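Local coordinates for cytochrome P450 268A2 Cyp268A2 (Mycobacterium marinum, PDB 6BLD), which is a haem-binding member of the cytochrome P450 family that holds protoporphyrin IX with its iron and, nearby, (3E,5E)-6,10-dimethylundeca-3,5,9-trien-2-one, at residues A[40-45]-A[322-327]; A[151-156]-A[267-272]; A[183-188]-A[411-416]. One frame throughout, in Å; residues are numbered along the deposited sequence.

The three contacts fall into two groups. Contact 1 lies toward the surface, about 25 Å from the centre of the chain, where a glycine turn meets the edge of the mixed sheet. It relies on sparse apolar packing and a water. Contacts 2 and 3 lie deeper, with centres about 10 Å apart. They share one antiparallel sheet, because strands 151-152 and 411-418 are neighbours in it. Residues 267-272 also hold residues 411-416, through Gln267 OE1 and Ile412 N. Contact 2 is fully buried and mostly apolar. Contact 3 is partly buried and rests on one salt bridge. Contact 1 touches neither of them.

Contact 1. Residues A[40-45]-A[322-327]; sequences RPVSWH and GGQLIR
Val42 of edge strand 42-45 meets Gly322 and Gln324, which lie at the turn of the small hairpin formed by strands 319-321 and 324-326. The two methyls of Val42 serve different partners. CG2 lies beside the backbone N of its own residue and packs on the main chain of the turn, with Val42 CG2 3.8 Å from Gly322 CA. Gly322 has no side chain, so the methyl meets its backbone directly. CG1 is anti to the backbone N (chi1 177°) and faces the side chain of Gln324, with Val42 CG1 4.1 Å from Gln324 CB. The two side chains run alongside in opposite senses. Gln324 CG, set beside its own backbone N by a chi1 of -57°, meets Val42 O at 3.3 Å in a carbon-to-oxygen contact. A bend at chi2 then turns the amide away from a straight run.

Gly322 and Gly323 both have positive phi and form a type I' turn, the tight two-residue link of a beta hairpin. Strand 42-45 is the outermost strand of the mixed sheet on this side and pairs with strand 61-64. The hairpin packs against it without a direct hydrogen bond between the segments. A water bridges the backbones instead. It accepts from Val42 N at 3.0 Å and donates to Gly322 O at 2.8 Å. Trp62 of strand 61-64 touches both Val42 and Gln324, and Leu321 of the hairpin also touches Val42.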
loop_
_atom_site.group_PDB
_atom_site.type_symbol
_atom_site.label_atom_id
_atom_site.label_comp_id
_atom_site.label_asym_id
_atom_site.label_seq_id
_atom_site.Cartn_x
_atom_site.Cartn_y
_atom_site.Cartn_z
ATOM N N ARG A 40 6.083 -3.471 -25.867
ATOM C CA ARG A 40 7.352 -3.124 -25.223
ATOM C C ARG A 40 7.195 -3.276 -23.715
ATOM O O ARG A 40 7.052 -2.282 -22.989
ATOM C CB ARG A 40 7.789 -1.707 -25.602
ATOM C CG ARG A 40 7.764 -1.440 -27.102
ATOM C CD ARG A 40 8.019 0.025 -27.432
ATOM N NE ARG A 40 6.991 0.914 -26.896
ATOM C CZ ARG A 40 5.767 1.044 -27.401
ATOM N NH1 ARG A 40 4.908 1.884 -26.842
ATOM N NH2 ARG A 40 5.402 0.338 -28.461
ATOM N N PRO A 41 7.220 -4.513 -23.210
ATOM C CA PRO A 41 6.932 -4.733 -21.781
ATOM C C PRO A 41 7.934 -4.089 -20.841
ATOM O O PRO A 41 7.588 -3.827 -19.681
ATOM C CB PRO A 41 6.950 -6.263 -21.652
ATOM C CG PRO A 41 7.771 -6.735 -22.809
ATOM C CD PRO A 41 7.494 -5.773 -23.922
ATOM N N VAL A 42 9.158 -3.835 -21.291
ATOM C CA VAL A 42 10.176 -3.149 -20.502
ATOM C C VAL A 42 10.624 -1.951 -21.329
ATOM O O VAL A 42 11.364 -2.103 -22.309
ATOM C CB VAL A 42 11.355 -4.062 -20.147
ATOM C CG1 VAL A 42 12.421 -3.283 -19.389
ATOM C CG2 VAL A 42 10.873 -5.254 -19.327
ATOM N N SER A 43 10.177 -0.758 -20.944
ATOM C CA SER A 43 10.395 0.449 -21.728
ATOM C C SER A 43 11.042 1.525 -20.866
ATOM O O SER A 43 10.912 1.534 -19.640
ATOM C CB SER A 43 9.080 0.972 -22.322
ATOM O OG SER A 43 8.096 1.136 -21.313
ATOM N N TRP A 44 11.732 2.445 -21.538
ATOM C CA TRP A 44 12.473 3.525 -20.896
ATOM C C TRP A 44 11.668 4.817 -20.978
ATOM O O TRP A 44 11.173 5.178 -22.052
ATOM C CB TRP A 44 13.839 3.697 -21.564
ATOM C CG TRP A 44 14.720 4.754 -20.960
ATOM C CD1 TRP A 44 15.044 5.961 -21.509
ATOM C CD2 TRP A 44 15.407 4.688 -19.704
ATOM N NE1 TRP A 44 15.883 6.653 -20.671
ATOM C CE2 TRP A 44 16.120 5.895 -19.555
ATOM C CE3 TRP A 44 15.483 3.730 -18.689
ATOM C CZ2 TRP A 44 16.900 6.168 -18.432
ATOM C CZ3 TRP A 44 16.257 4.003 -17.574
ATOM C CH2 TRP A 44 16.955 5.212 -17.456
ATOM N N HIS A 45 11.546 5.511 -19.854
ATOM C CA HIS A 45 10.706 6.692 -19.740
ATOM C C HIS A 45 11.451 7.771 -18.971
ATOM O O HIS A 45 12.354 7.469 -18.184
ATOM C CB HIS A 45 9.385 6.366 -19.030
ATOM C CG HIS A 45 8.542 5.364 -19.754
ATOM N ND1 HIS A 45 7.432 5.719 -20.489
ATOM C CD2 HIS A 45 8.647 4.018 -19.857
ATOM C CE1 HIS A 45 6.890 4.635 -21.016
ATOM N NE2 HIS A 45 7.608 3.590 -20.648
ATOM N N GLY A 322 12.966 -8.577 -20.288
ATOM C CA GLY A 322 12.080 -8.232 -21.387
ATOM C C GLY A 322 12.798 -7.896 -22.674
ATOM O O GLY A 322 12.322 -7.053 -23.441
ATOM N N GLY A 323 13.938 -8.533 -22.931
ATOM C CA GLY A 323 14.714 -8.232 -24.116
ATOM C C GLY A 323 15.484 -6.935 -24.061
ATOM O O GLY A 323 16.026 -6.512 -25.085
ATOM N N GLN A 324 15.550 -6.293 -22.898
ATOM C CA GLN A 324 16.238 -5.023 -22.729
ATOM C C GLN A 324 17.319 -5.167 -21.669
ATOM O O GLN A 324 17.125 -5.847 -20.658
ATOM C CB GLN A 324 15.256 -3.913 -22.333
ATOM C CG GLN A 324 14.115 -3.718 -23.317
ATOM C CD GLN A 324 14.554 -2.993 -24.573
ATOM O OE1 GLN A 324 15.332 -2.043 -24.516
ATOM N NE2 GLN A 324 14.055 -3.443 -25.718
ATOM N N LEU A 325 18.459 -4.522 -21.905
ATOM C CA LEU A 325 19.598 -4.602 -20.992
ATOM C C LEU A 325 19.523 -3.431 -20.020
ATOM O O LEU A 325 19.943 -2.315 -20.336
ATOM C CB LEU A 325 20.911 -4.601 -21.766
ATOM C CG LEU A 325 22.177 -4.736 -20.918
ATOM C CD1 LEU A 325 22.183 -6.058 -20.165
ATOM C CD2 LEU A 325 23.422 -4.602 -21.783
ATOM N N ILE A 326 18.975 -3.684 -18.833
ATOM C CA ILE A 326 18.987 -2.682 -17.777
ATOM C C ILE A 326 20.416 -2.499 -17.287
ATOM O O ILE A 326 21.119 -3.477 -16.996
ATOM C CB ILE A 326 18.050 -3.094 -16.632
ATOM C CG1 ILE A 326 16.615 -3.245 -17.144
ATOM C CG2 ILE A 326 18.115 -2.082 -15.497
ATOM C CD1 ILE A 326 15.692 -3.950 -16.176
ATOM N N ARG A 327 20.859 -1.251 -17.206
ATOM C CA ARG A 327 22.225 -0.954 -16.805
ATOM C C ARG A 327 22.319 -0.760 -15.296
ATOM O O ARG A 327 21.342 -0.414 -14.626
ATOM C CB ARG A 327 22.738 0.294 -17.524
ATOM C CG ARG A 327 22.676 0.203 -19.038
ATOM C CD ARG A 327 23.659 -0.824 -19.569
ATOM N NE ARG A 327 23.949 -0.614 -20.984
ATOM C CZ ARG A 327 24.910 -1.242 -21.652
ATOM N NH1 ARG A 327 25.681 -2.125 -21.033
ATOM N NH2 ARG A 327 25.101 -0.988 -22.939
HETATM O O HOH W 1 10.593 -4.823 -23.708
#

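Contact 2. Residues A[151-156]-A[267-272]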
loop_
_atom_site.group_PDB
_atom_site.type_symbol
_atom_site.label_atom_id
_atom_site.label_comp_id
_atom_site.label_asym_id
_atom_site.label_seq_id
_atom_site.Cartn_x
_atom_site.Cartn_y
_atom_site.Cartn_z
ATOM N N VAL A 151 -24.009 8.554 4.090
ATOM C CA VAL A 151 -22.802 9.022 4.758
ATOM C C VAL A 151 -21.567 8.527 4.009
ATOM O O VAL A 151 -21.619 7.577 3.222
ATOM C CB VAL A 151 -22.786 8.577 6.233
ATOM C CG1 VAL A 151 -22.200 7.180 6.369
ATOM C CG2 VAL A 151 -22.022 9.578 7.086
ATOM N N ASP A 152 -20.441 9.193 4.254
ATOM C CA ASP A 152 -19.192 8.845 3.587
ATOM C C ASP A 152 -18.673 7.511 4.109
ATOM O O ASP A 152 -18.412 7.362 5.308
ATOM C CB ASP A 152 -18.156 9.946 3.799
ATOM C CG ASP A 152 -16.789 9.573 3.254
ATOM O OD1 ASP A 152 -16.727 8.936 2.182
ATOM O OD2 ASP A 152 -15.776 9.921 3.897
ATOM N N PHE A 153 -18.520 6.542 3.204
ATOM C CA PHE A 153 -18.056 5.217 3.599
ATOM C C PHE A 153 -16.587 5.224 4.003
ATOM O O PHE A 153 -16.167 4.396 4.819
ATOM C CB PHE A 153 -18.288 4.225 2.459
ATOM C CG PHE A 153 -17.856 2.821 2.771
ATOM C CD1 PHE A 153 -18.602 2.026 3.625
ATOM C CD2 PHE A 153 -16.708 2.293 2.202
ATOM C CE1 PHE A 153 -18.209 0.731 3.908
ATOM C CE2 PHE A 153 -16.309 1.000 2.481
ATOM C CZ PHE A 153 -17.061 0.218 3.337
ATOM N N VAL A 154 -15.795 6.146 3.451
ATOM C CA VAL A 154 -14.366 6.169 3.747
ATOM C C VAL A 154 -14.125 6.581 5.194
ATOM O O VAL A 154 -13.392 5.915 5.934
ATOM C CB VAL A 154 -13.629 7.099 2.767
ATOM C CG1 VAL A 154 -12.163 7.226 3.160
ATOM C CG2 VAL A 154 -13.763 6.586 1.342
ATOM N N GLU A 155 -14.744 7.683 5.622
ATOM C CA GLU A 155 -14.492 8.200 6.962
ATOM C C GLU A 155 -15.187 7.383 8.042
ATOM O O GLU A 155 -14.662 7.263 9.155
ATOM C CB GLU A 155 -14.932 9.663 7.051
ATOM C CG GLU A 155 -14.217 10.463 8.129
ATOM C CD GLU A 155 -12.778 10.783 7.765
ATOM O OE1 GLU A 155 -12.409 10.624 6.581
ATOM O OE2 GLU A 155 -12.015 11.196 8.663
ATOM N N HIS A 156 -16.353 6.813 7.743
ATOM C CA HIS A 156 -17.149 6.114 8.740
ATOM C C HIS A 156 -16.907 4.610 8.768
ATOM O O HIS A 156 -17.544 3.912 9.562
ATOM C CB HIS A 156 -18.639 6.388 8.506
ATOM C CG HIS A 156 -19.071 7.758 8.924
ATOM N ND1 HIS A 156 -18.548 8.905 8.367
ATOM C CD2 HIS A 156 -19.971 8.166 9.850
ATOM C CE1 HIS A 156 -19.109 9.961 8.930
ATOM N NE2 HIS A 156 -19.977 9.539 9.832
ATOM N N GLN A 267 -7.874 1.679 1.522
ATOM C CA GLN A 267 -8.276 1.803 0.125
ATOM C C GLN A 267 -8.885 0.505 -0.393
ATOM O O GLN A 267 -9.839 0.534 -1.178
ATOM C CB GLN A 267 -7.086 2.221 -0.740
ATOM C CG GLN A 267 -6.409 3.522 -0.320
ATOM C CD GLN A 267 -7.390 4.633 0.020
ATOM O OE1 GLN A 267 -8.416 4.802 -0.640
ATOM N NE2 GLN A 267 -7.068 5.406 1.050
ATOM N N THR A 268 -8.348 -0.642 0.033
ATOM C CA THR A 268 -8.899 -1.921 -0.405
ATOM C C THR A 268 -10.338 -2.099 0.065
ATOM O O THR A 268 -11.155 -2.693 -0.649
ATOM C CB THR A 268 -8.024 -3.073 0.096
ATOM O OG1 THR A 268 -6.665 -2.851 -0.303
ATOM C CG2 THR A 268 -8.498 -4.400 -0.481
ATOM N N ILE A 269 -10.673 -1.583 1.249
ATOM C CA ILE A 269 -12.047 -1.672 1.732
ATOM C C ILE A 269 -12.970 -0.807 0.881
ATOM O O ILE A 269 -14.071 -1.232 0.506
ATOM C CB ILE A 269 -12.115 -1.287 3.222
ATOM C CG1 ILE A 269 -11.402 -2.340 4.077
ATOM C CG2 ILE A 269 -13.561 -1.128 3.670
ATOM C CD1 ILE A 269 -11.052 -1.865 5.474
ATOM N N SER A 270 -12.537 0.414 0.553
ATOM C CA SER A 270 -13.348 1.289 -0.288
ATOM C C SER A 270 -13.500 0.717 -1.693
ATOM O O SER A 270 -14.608 0.681 -2.242
ATOM C CB SER A 270 -12.731 2.686 -0.343
ATOM O OG SER A 270 -12.756 3.301 0.931
ATOM N N HIS A 271 -12.393 0.276 -2.296
ATOM C CA HIS A 271 -12.473 -0.348 -3.613
ATOM C C HIS A 271 -13.311 -1.619 -3.575
ATOM O O HIS A 271 -13.981 -1.950 -4.560
ATOM C CB HIS A 271 -11.070 -0.658 -4.142
ATOM C CG HIS A 271 -10.274 0.558 -4.507
ATOM N ND1 HIS A 271 -10.713 1.488 -5.424
ATOM C CD2 HIS A 271 -9.062 0.989 -4.085
ATOM C CE1 HIS A 271 -9.809 2.445 -5.546
ATOM N NE2 HIS A 271 -8.797 2.165 -4.744
ATOM N N GLY A 272 -13.293 -2.336 -2.450
ATOM C CA GLY A 272 -14.036 -3.583 -2.366
ATOM C C GLY A 272 -15.538 -3.377 -2.350
ATOM O O GLY A 272 -16.281 -4.111 -3.007
#
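Phe153 reaches from the first turn of helix 153-158 to Ile269 and Ser270 on helix 247-278, the long central helix of the P450 fold. Its CB points toward that helix, and CG is anti to the backbone N (chi1 -179°). The ring is therefore carried outward to the long helix. Phe153 CD2 comes first, 4.3 Å from Ser270 OG. CE2 is the main point of touch. Phe153 CE2 lies 3.7 Å from both Ile269 CG2 and Ile269 O. Ser270 CA sits at the ring edge, near its plane. CZ, at the tip, ends the contact with Phe153 CZ 3.8 Å from Ile269 CG2. The side chains of Phe153 and Ile269 are set roughly perpendicular. Beside the ring, Val154 CG2 rests 3.5 Å from Ser270 OG.

Asp152 stands at the N-cap of the short helix. Asp152 OD2 accepts from Glu155 N at 3.0 Å, and this N-H arrives from well above the carboxylate plane. Asp152 OD1 takes a weak bond from Val154 N and a further one from Met415 N of strand 411-418. The cap is consistent with a fixed start of the helix. Phe153 also pairs with Met415 through the backbone. Leu389 of helix 375-392, Ile396 and Met415 also pack on Phe153.

The one polar side-chain atom at the interface, Ser270 OG, turns back to a weak bond with Arg266 O of its own helix. The buried join between the two helices is thus mainly van der Waals packing, some of it against polar oxygens. No hydrogen bond joins the two segments directly, but both are bonded to strand 411-418, Asp152 at Met415 and Gln267 at Ile412.

Contact 3. Residues A[183-188]-A[411-416]. With DXJ ((3E,5E)-6,10-dimethylundeca-3,5,9-trien-2-one), chain C.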
loop_
_atom_site.group_PDB
_atom_site.type_symbol
_atom_site.label_atom_id
_atom_site.label_comp_id
_atom_site.label_asym_id
_atom_site.label_seq_id
_atom_site.Cartn_x
_atom_site.Cartn_y
_atom_site.Cartn_z
ATOM N N ALA A 183 -2.637 11.494 9.469
ATOM C CA ALA A 183 -1.269 11.807 9.065
ATOM C C ALA A 183 -0.708 10.737 8.137
ATOM O O ALA A 183 0.050 11.047 7.210
ATOM C CB ALA A 183 -0.380 11.970 10.299
ATOM N N ALA A 184 -1.064 9.471 8.372
ATOM C CA ALA A 184 -0.619 8.406 7.479
ATOM C C ALA A 184 -1.220 8.569 6.089
ATOM O O ALA A 184 -0.534 8.364 5.081
ATOM C CB ALA A 184 -0.982 7.042 8.066
ATOM N N ASP A 185 -2.501 8.940 6.017
ATOM C CA ASP A 185 -3.146 9.164 4.729
ATOM C C ASP A 185 -2.565 10.375 4.008
ATOM O O ASP A 185 -2.538 10.404 2.771
ATOM C CB ASP A 185 -4.654 9.330 4.931
ATOM C CG ASP A 185 -5.394 9.596 3.634
ATOM O OD1 ASP A 185 -5.536 8.656 2.826
ATOM O OD2 ASP A 185 -5.836 10.746 3.430
ATOM N N ALA A 186 -2.091 11.375 4.756
ATOM C CA ALA A 186 -1.508 12.562 4.137
ATOM C C ALA A 186 -0.220 12.249 3.387
ATOM O O ALA A 186 0.056 12.863 2.350
ATOM C CB ALA A 186 -1.237 13.625 5.203
ATOM N N LEU A 187 0.575 11.301 3.889
ATOM C CA LEU A 187 1.904 11.056 3.340
ATOM C C LEU A 187 1.876 10.398 1.968
ATOM O O LEU A 187 2.932 10.276 1.340
ATOM C CB LEU A 187 2.715 10.195 4.312
ATOM C CG LEU A 187 2.990 10.872 5.655
ATOM C CD1 LEU A 187 3.881 10.012 6.536
ATOM C CD2 LEU A 187 3.607 12.244 5.438
ATOM N N VAL A 188 0.708 9.976 1.486
ATOM C CA VAL A 188 0.573 9.429 0.144
ATOM C C VAL A 188 -0.353 10.272 -0.722
ATOM O O VAL A 188 -0.686 9.874 -1.840
ATOM C CB VAL A 188 0.099 7.962 0.182
ATOM C CG1 VAL A 188 1.048 7.118 1.025
ATOM C CG2 VAL A 188 -1.324 7.879 0.718
ATOM N N ALA A 411 -6.171 5.387 -4.469
ATOM C CA ALA A 411 -6.919 5.791 -3.290
ATOM C C ALA A 411 -8.260 6.406 -3.662
ATOM O O ALA A 411 -8.419 7.010 -4.727
ATOM C CB ALA A 411 -6.117 6.789 -2.446
ATOM N N ILE A 412 -9.225 6.250 -2.759
ATOM C CA ILE A 412 -10.532 6.887 -2.861
ATOM C C ILE A 412 -10.631 7.911 -1.739
ATOM O O ILE A 412 -10.595 7.550 -0.555
ATOM C CB ILE A 412 -11.674 5.863 -2.780
ATOM C CG1 ILE A 412 -11.696 4.980 -4.031
ATOM C CG2 ILE A 412 -13.007 6.569 -2.603
ATOM C CD1 ILE A 412 -12.698 3.844 -3.961
ATOM N N ARG A 413 -10.743 9.188 -2.109
ATOM C CA ARG A 413 -10.823 10.245 -1.104
ATOM C C ARG A 413 -12.111 10.139 -0.297
ATOM O O ARG A 413 -12.084 10.139 0.939
ATOM C CB ARG A 413 -10.718 11.615 -1.778
ATOM C CG ARG A 413 -10.887 12.796 -0.831
ATOM C CD ARG A 413 -9.860 12.763 0.291
ATOM N NE ARG A 413 -8.493 12.723 -0.220
ATOM C CZ ARG A 413 -7.464 12.205 0.443
ATOM N NH1 ARG A 413 -7.647 11.681 1.647
ATOM N NH2 ARG A 413 -6.254 12.209 -0.097
ATOM N N SER A 414 -13.248 10.049 -0.980
ATOM C CA SER A 414 -14.534 9.915 -0.316
ATOM C C SER A 414 -15.474 9.140 -1.226
ATOM O O SER A 414 -15.283 9.079 -2.444
ATOM C CB SER A 414 -15.132 11.281 0.042
ATOM O OG SER A 414 -15.334 12.063 -1.120
ATOM N N MET A 415 -16.496 8.549 -0.618
ATOM C CA MET A 415 -17.449 7.724 -1.346
ATOM C C MET A 415 -18.688 7.493 -0.492
ATOM O O MET A 415 -18.615 6.807 0.535
ATOM C CB MET A 415 -16.813 6.389 -1.741
ATOM C CG MET A 415 -17.746 5.437 -2.468
ATOM S SD MET A 415 -16.913 3.906 -2.937
ATOM C CE MET A 415 -16.671 3.144 -1.335
ATOM N N PRO A 416 -19.832 8.052 -0.872
ATOM C CA PRO A 416 -21.054 7.816 -0.099
ATOM C C PRO A 416 -21.525 6.377 -0.241
ATOM O O PRO A 416 -21.198 5.672 -1.198
ATOM C CB PRO A 416 -22.059 8.796 -0.715
ATOM C CG PRO A 416 -21.561 9.015 -2.107
ATOM C CD PRO A 416 -20.062 8.931 -2.031
HETATM C C10 DXJ C . 6.000 7.539 2.788
HETATM C C13 DXJ C . 6.082 11.210 1.699
HETATM C C01 DXJ C . 3.590 -0.555 1.353
HETATM C C02 DXJ C . 3.539 0.933 1.689
HETATM C C03 DXJ C . 4.548 1.493 2.325
HETATM C C04 DXJ C . 2.322 1.764 1.283
HETATM C C05 DXJ C . 4.524 2.980 2.672
HETATM C C06 DXJ C . 5.824 3.684 2.292
HETATM C C07 DXJ C . 5.960 5.070 2.922
HETATM C C08 DXJ C . 5.862 6.148 2.170
HETATM C C09 DXJ C . 6.219 5.201 4.420
HETATM C C11 DXJ C . 6.147 8.586 2.001
HETATM C C12 DXJ C . 6.289 9.987 2.590
HETATM O O14 DXJ C . 6.559 10.125 3.736
#
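The planes of the Asp185 carboxylate and the Arg413 guanidinium stand nearly perpendicular, 79° apart. Only one oxygen and one nitrogen make the close approach. Arg413 NH1 donates to Asp185 OD2 at 2.7 Å, with an N-H...O angle of 162°. The oxygen lies almost in the guanidinium plane, at its edge, and uses its syn lone pair. This is a monodentate, not a bidentate, salt bridge. Bends at chi2 and chi3 fold the Arg413 chain back so that NH1 reaches the helix. A second charge shares the guanidinium, since Arg413 NH2 forms a salt bridge with Asp192 and a hydrogen bond with Ser189 OG.

Two residues after Asp185, Leu187 lines the pocket of (3E,5E)-6,10-dimethylundeca-3,5,9-trien-2-one. Leu187 O lies 3.3 Å from C13 of the ligand, and Leu187 CB is 3.9 Å from its O14. Gln209 of helix 201-225 gives that ligand a hydrogen bond.

The salt bridge thus joins the later part of helix 177-186 to the corner at Arg413 in strand 411-418. Strand 402-404 pairs with that strand, while helices 201-225 and 247-278 both touch residues 183-188.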